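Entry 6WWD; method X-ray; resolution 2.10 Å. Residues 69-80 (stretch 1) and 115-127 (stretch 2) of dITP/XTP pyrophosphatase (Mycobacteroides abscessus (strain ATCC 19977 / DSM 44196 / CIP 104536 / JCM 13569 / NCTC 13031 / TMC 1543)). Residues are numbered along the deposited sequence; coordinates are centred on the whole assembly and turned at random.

Stretch 1 (69-80) VADDSGLAVDAL
Stretch 2, residues 115-127: ERRGAAFVSACAL

Strands 69-77 and 118-127 of one chain lie side by side and antiparallel, with 169° between their N-to-C directions and axes 4.6 Å apart at closest approach. Backbone hydrogen bonds hold them together in reciprocal pairs. Ala70 N donates to Ala126 O at 3.0 Å, and Ala126 N returns to Ala70 O at 2.8 Å. Asp72 N to Ala124 O and Ala124 N to Asp72 O are both 2.8 Å; the first is the more bent, at 140°. Gly74 N reaches Val122 O at 3.0 Å, and Val122 N reaches Gly74 O at 2.9 Å, nearly straight at 174°. Ala76 N to Ala120 O is 2.9 Å, and Ala120 N to Ala76 O is 2.8 Å. The ladder ends with a single bond, Asp78 N to Gly118 O, 2.9 Å.

The register is unbroken from Val69 opposite Leu127 to Val77 opposite Ala119. Hydrogen-bonded pairs are the wider ones, from Asp72 CA to Ala124 CA at 5.1 Å up to Gly74 CA to Val122 CA at 5.5 Å. The intervening pairs are closer, from Ser73 CA to Ser123 CA at 4.2 Å up to Leu75 CA to Phe121 CA at 4.8 Å. In this narrow spacing CA-H groups approach carbonyls, as in Val69 CA to Ala126 O and Ala119 CA to Ala76 O, both 3.1 Å. Both backbones are extended: Leu75 has phi/psi -117/135, Val122 -124/140. Gly74 is flatter, at 167/-160. Asp78 leaves the extended form at -51/-49, and Leu80 N bonds back to Val77 O at 3.0 Å.

One side-chain hydrogen bond crosses the pair: Ser73 OG to Ser123 OG, 3.2 Å, with chi1 m and t respectively. Either hydroxyl could donate. Beyond the ladder, a water accepts from Ala79 N (2.8 Å) and donates to Arg116 O and Gly118 O (2.7 Å each), joining the loops. A second water makes weak bonds to Asp78 OD1 (3.5 Å) and Ala119 O (3.2 Å). Gly118 has no CB; an ideal one would clash with Asp78 OD2, 2.9 Å away.

Val69, Asp71, Ser73, Leu75 and Val77 share a sheet face with Leu127, Cys125, Ser123, Phe121 and Ala119. There Val69 (t) brings CG2 to 3.9 Å from Leu127 CD1; Leu127 is t, p. Leu75 (t, p) places CD1 3.9 Å from Phe121 CD1, oblique to the ring, and 4.3 Å from Ala119 CB. Phe121 has chi1 -86° and chi2 -47°. Val77 (t) sets CG2 4.1 Å from Ala119 CB. Asp71 (p) has CB 4.0 Å from Cys125 SG. On the other face, Ala76 CB packs diagonally on Val122 CG2 at 4.1 Å; Val122 is t. The contact buries 818 Å² in total.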

# COMPACT_ATOMS: atom_id res chain seq x y z
N VAL D 69 -21.46 -16.00 -1.51
CA VAL D 69 -20.18 -16.14 -0.84
C VAL D 69 -19.14 -16.50 -1.89
O VAL D 69 -19.36 -17.42 -2.70
CB VAL D 69 -20.23 -17.22 0.26
CG1 VAL D 69 -18.83 -17.49 0.79
CG2 VAL D 69 -21.14 -16.80 1.38
N ALA D 70 -18.01 -15.79 -1.89
CA ALA D 70 -16.92 -16.06 -2.81
C ALA D 70 -15.63 -16.12 -2.03
O ALA D 70 -15.50 -15.50 -0.97
CB ALA D 70 -16.81 -14.99 -3.89
N ASP D 71 -14.65 -16.86 -2.54
CA ASP D 71 -13.37 -16.94 -1.85
C ASP D 71 -12.23 -16.61 -2.81
O ASP D 71 -12.41 -16.50 -4.03
CB ASP D 71 -13.20 -18.30 -1.17
CG ASP D 71 -13.52 -19.44 -2.08
OD1 ASP D 71 -13.02 -19.44 -3.23
OD2 ASP D 71 -14.31 -20.31 -1.66
N ASP D 72 -11.06 -16.37 -2.21
CA ASP D 72 -9.88 -15.95 -2.97
C ASP D 72 -8.66 -16.18 -2.10
O ASP D 72 -8.57 -15.59 -1.02
CB ASP D 72 -10.00 -14.49 -3.37
CG ASP D 72 -9.26 -14.18 -4.64
OD1 ASP D 72 -9.91 -14.09 -5.70
OD2 ASP D 72 -8.03 -14.07 -4.59
N SER D 73 -7.73 -17.02 -2.57
CA SER D 73 -6.60 -17.45 -1.76
C SER D 73 -5.33 -17.37 -2.59
O SER D 73 -5.37 -17.34 -3.83
CB SER D 73 -6.78 -18.89 -1.24
OG SER D 73 -8.00 -18.99 -0.55
N GLY D 74 -4.19 -17.34 -1.89
CA GLY D 74 -2.92 -17.36 -2.59
C GLY D 74 -1.78 -17.00 -1.66
O GLY D 74 -1.89 -17.14 -0.44
N LEU D 75 -0.66 -16.58 -2.26
CA LEU D 75 0.58 -16.31 -1.54
C LEU D 75 0.95 -14.84 -1.67
O LEU D 75 0.91 -14.28 -2.77
CB LEU D 75 1.70 -17.21 -2.07
CG LEU D 75 3.09 -17.12 -1.46
CD1 LEU D 75 3.08 -17.63 -0.02
CD2 LEU D 75 4.03 -17.97 -2.32
N ALA D 76 1.34 -14.23 -0.56
CA ALA D 76 1.77 -12.83 -0.53
C ALA D 76 3.21 -12.79 -0.04
O ALA D 76 3.49 -13.21 1.08
CB ALA D 76 0.87 -11.98 0.39
N VAL D 77 4.11 -12.26 -0.86
CA VAL D 77 5.54 -12.21 -0.56
C VAL D 77 5.94 -10.75 -0.40
O VAL D 77 5.77 -9.94 -1.33
CB VAL D 77 6.37 -12.90 -1.66
CG1 VAL D 77 7.85 -12.85 -1.32
CG2 VAL D 77 5.89 -14.33 -1.91
N ASP D 78 6.48 -10.41 0.77
CA ASP D 78 6.89 -9.03 1.05
C ASP D 78 7.78 -8.47 -0.05
O ASP D 78 7.55 -7.36 -0.57
CB ASP D 78 7.61 -8.96 2.40
CG ASP D 78 6.73 -9.41 3.56
OD1 ASP D 78 5.63 -9.97 3.32
OD2 ASP D 78 7.13 -9.23 4.73
N ALA D 79 8.81 -9.23 -0.44
CA ALA D 79 9.79 -8.75 -1.41
C ALA D 79 9.19 -8.51 -2.80
O ALA D 79 9.82 -7.85 -3.63
CB ALA D 79 10.94 -9.76 -1.53
N LEU D 80 8.00 -9.06 -3.07
CA LEU D 80 7.30 -8.85 -4.34
C LEU D 80 6.11 -7.91 -4.16
O LEU D 80 5.13 -7.98 -4.93
CB LEU D 80 6.83 -10.18 -4.94
CG LEU D 80 7.86 -11.29 -5.20
CD1 LEU D 80 7.20 -12.51 -5.88
CD2 LEU D 80 9.10 -10.84 -6.00
N GLU D 115 16.13 -12.66 6.29
CA GLU D 115 15.36 -11.66 7.04
C GLU D 115 14.34 -10.95 6.18
O GLU D 115 13.36 -10.42 6.71
CB GLU D 115 16.31 -10.63 7.67
CG GLU D 115 17.45 -11.23 8.48
CD GLU D 115 18.63 -11.67 7.62
OE1 GLU D 115 19.06 -12.83 7.77
OE2 GLU D 115 19.12 -10.86 6.80
N ARG D 116 14.54 -10.92 4.86
CA ARG D 116 13.65 -10.21 3.95
C ARG D 116 12.83 -11.16 3.09
O ARG D 116 12.19 -10.73 2.13
CB ARG D 116 14.48 -9.25 3.10
CG ARG D 116 15.30 -8.30 3.98
CD ARG D 116 16.42 -7.59 3.22
NE ARG D 116 15.98 -7.00 1.96
CZ ARG D 116 16.79 -6.63 0.98
NH1 ARG D 116 18.11 -6.76 1.12
NH2 ARG D 116 16.29 -6.12 -0.14
N ARG D 117 12.82 -12.44 3.44
CA ARG D 117 12.06 -13.42 2.69
C ARG D 117 10.65 -13.63 3.24
O ARG D 117 10.05 -14.67 2.98
CB ARG D 117 12.83 -14.75 2.64
CG ARG D 117 14.22 -14.64 2.01
CD ARG D 117 14.94 -15.99 1.95
NE ARG D 117 14.32 -16.85 0.94
CZ ARG D 117 14.58 -16.81 -0.36
NH1 ARG D 117 15.48 -15.96 -0.85
NH2 ARG D 117 13.94 -17.62 -1.17
N GLY D 118 10.11 -12.66 3.99
CA GLY D 118 8.81 -12.84 4.62
C GLY D 118 7.68 -13.02 3.61
O GLY D 118 7.69 -12.46 2.51
N ALA D 119 6.68 -13.80 4.02
CA ALA D 119 5.53 -14.12 3.17
C ALA D 119 4.38 -14.61 4.05
O ALA D 119 4.56 -14.90 5.23
CB ALA D 119 5.89 -15.19 2.13
N ALA D 120 3.21 -14.78 3.43
CA ALA D 120 2.04 -15.33 4.10
C ALA D 120 1.15 -16.07 3.10
O ALA D 120 0.98 -15.62 1.97
CB ALA D 120 1.22 -14.24 4.79
N PHE D 121 0.58 -17.20 3.53
CA PHE D 121 -0.57 -17.75 2.84
C PHE D 121 -1.80 -16.97 3.29
O PHE D 121 -2.00 -16.75 4.49
CB PHE D 121 -0.74 -19.23 3.13
CG PHE D 121 0.06 -20.15 2.23
CD1 PHE D 121 0.06 -19.98 0.85
CD2 PHE D 121 0.76 -21.22 2.76
CE1 PHE D 121 0.78 -20.86 0.03
CE2 PHE D 121 1.50 -22.10 1.96
CZ PHE D 121 1.51 -21.92 0.59
N VAL D 122 -2.61 -16.52 2.34
CA VAL D 122 -3.76 -15.67 2.62
C VAL D 122 -4.99 -16.34 2.04
O VAL D 122 -4.97 -16.86 0.93
CB VAL D 122 -3.62 -14.26 2.02
CG1 VAL D 122 -4.82 -13.40 2.39
CG2 VAL D 122 -2.34 -13.60 2.46
N SER D 123 -6.09 -16.27 2.79
CA SER D 123 -7.36 -16.80 2.32
C SER D 123 -8.44 -15.80 2.68
O SER D 123 -8.56 -15.41 3.85
CB SER D 123 -7.62 -18.17 2.94
OG SER D 123 -8.83 -18.69 2.51
N ALA D 124 -9.15 -15.30 1.67
CA ALA D 124 -10.21 -14.32 1.87
C ALA D 124 -11.56 -14.88 1.44
O ALA D 124 -11.65 -15.64 0.47
CB ALA D 124 -9.92 -13.02 1.10
N CYS D 125 -12.60 -14.48 2.16
CA CYS D 125 -13.98 -14.88 1.94
C CYS D 125 -14.85 -13.64 1.98
O CYS D 125 -14.76 -12.86 2.94
CB CYS D 125 -14.47 -15.87 3.01
SG CYS D 125 -14.00 -17.58 2.73
N ALA D 126 -15.71 -13.47 0.98
CA ALA D 126 -16.61 -12.32 0.96
C ALA D 126 -18.06 -12.78 0.90
O ALA D 126 -18.39 -13.83 0.32
CB ALA D 126 -16.32 -11.40 -0.22
N LEU D 127 -18.93 -11.99 1.53
CA LEU D 127 -20.37 -12.17 1.45
C LEU D 127 -20.98 -10.87 0.98
O LEU D 127 -20.69 -9.81 1.55
CB LEU D 127 -20.98 -12.58 2.79
CG LEU D 127 -22.52 -12.47 2.86
CD1 LEU D 127 -23.21 -13.54 2.03
CD2 LEU D 127 -23.03 -12.48 4.30
O HOH W 1 4.63 -11.78 6.13
O HOH W 2 9.76 -11.38 1.07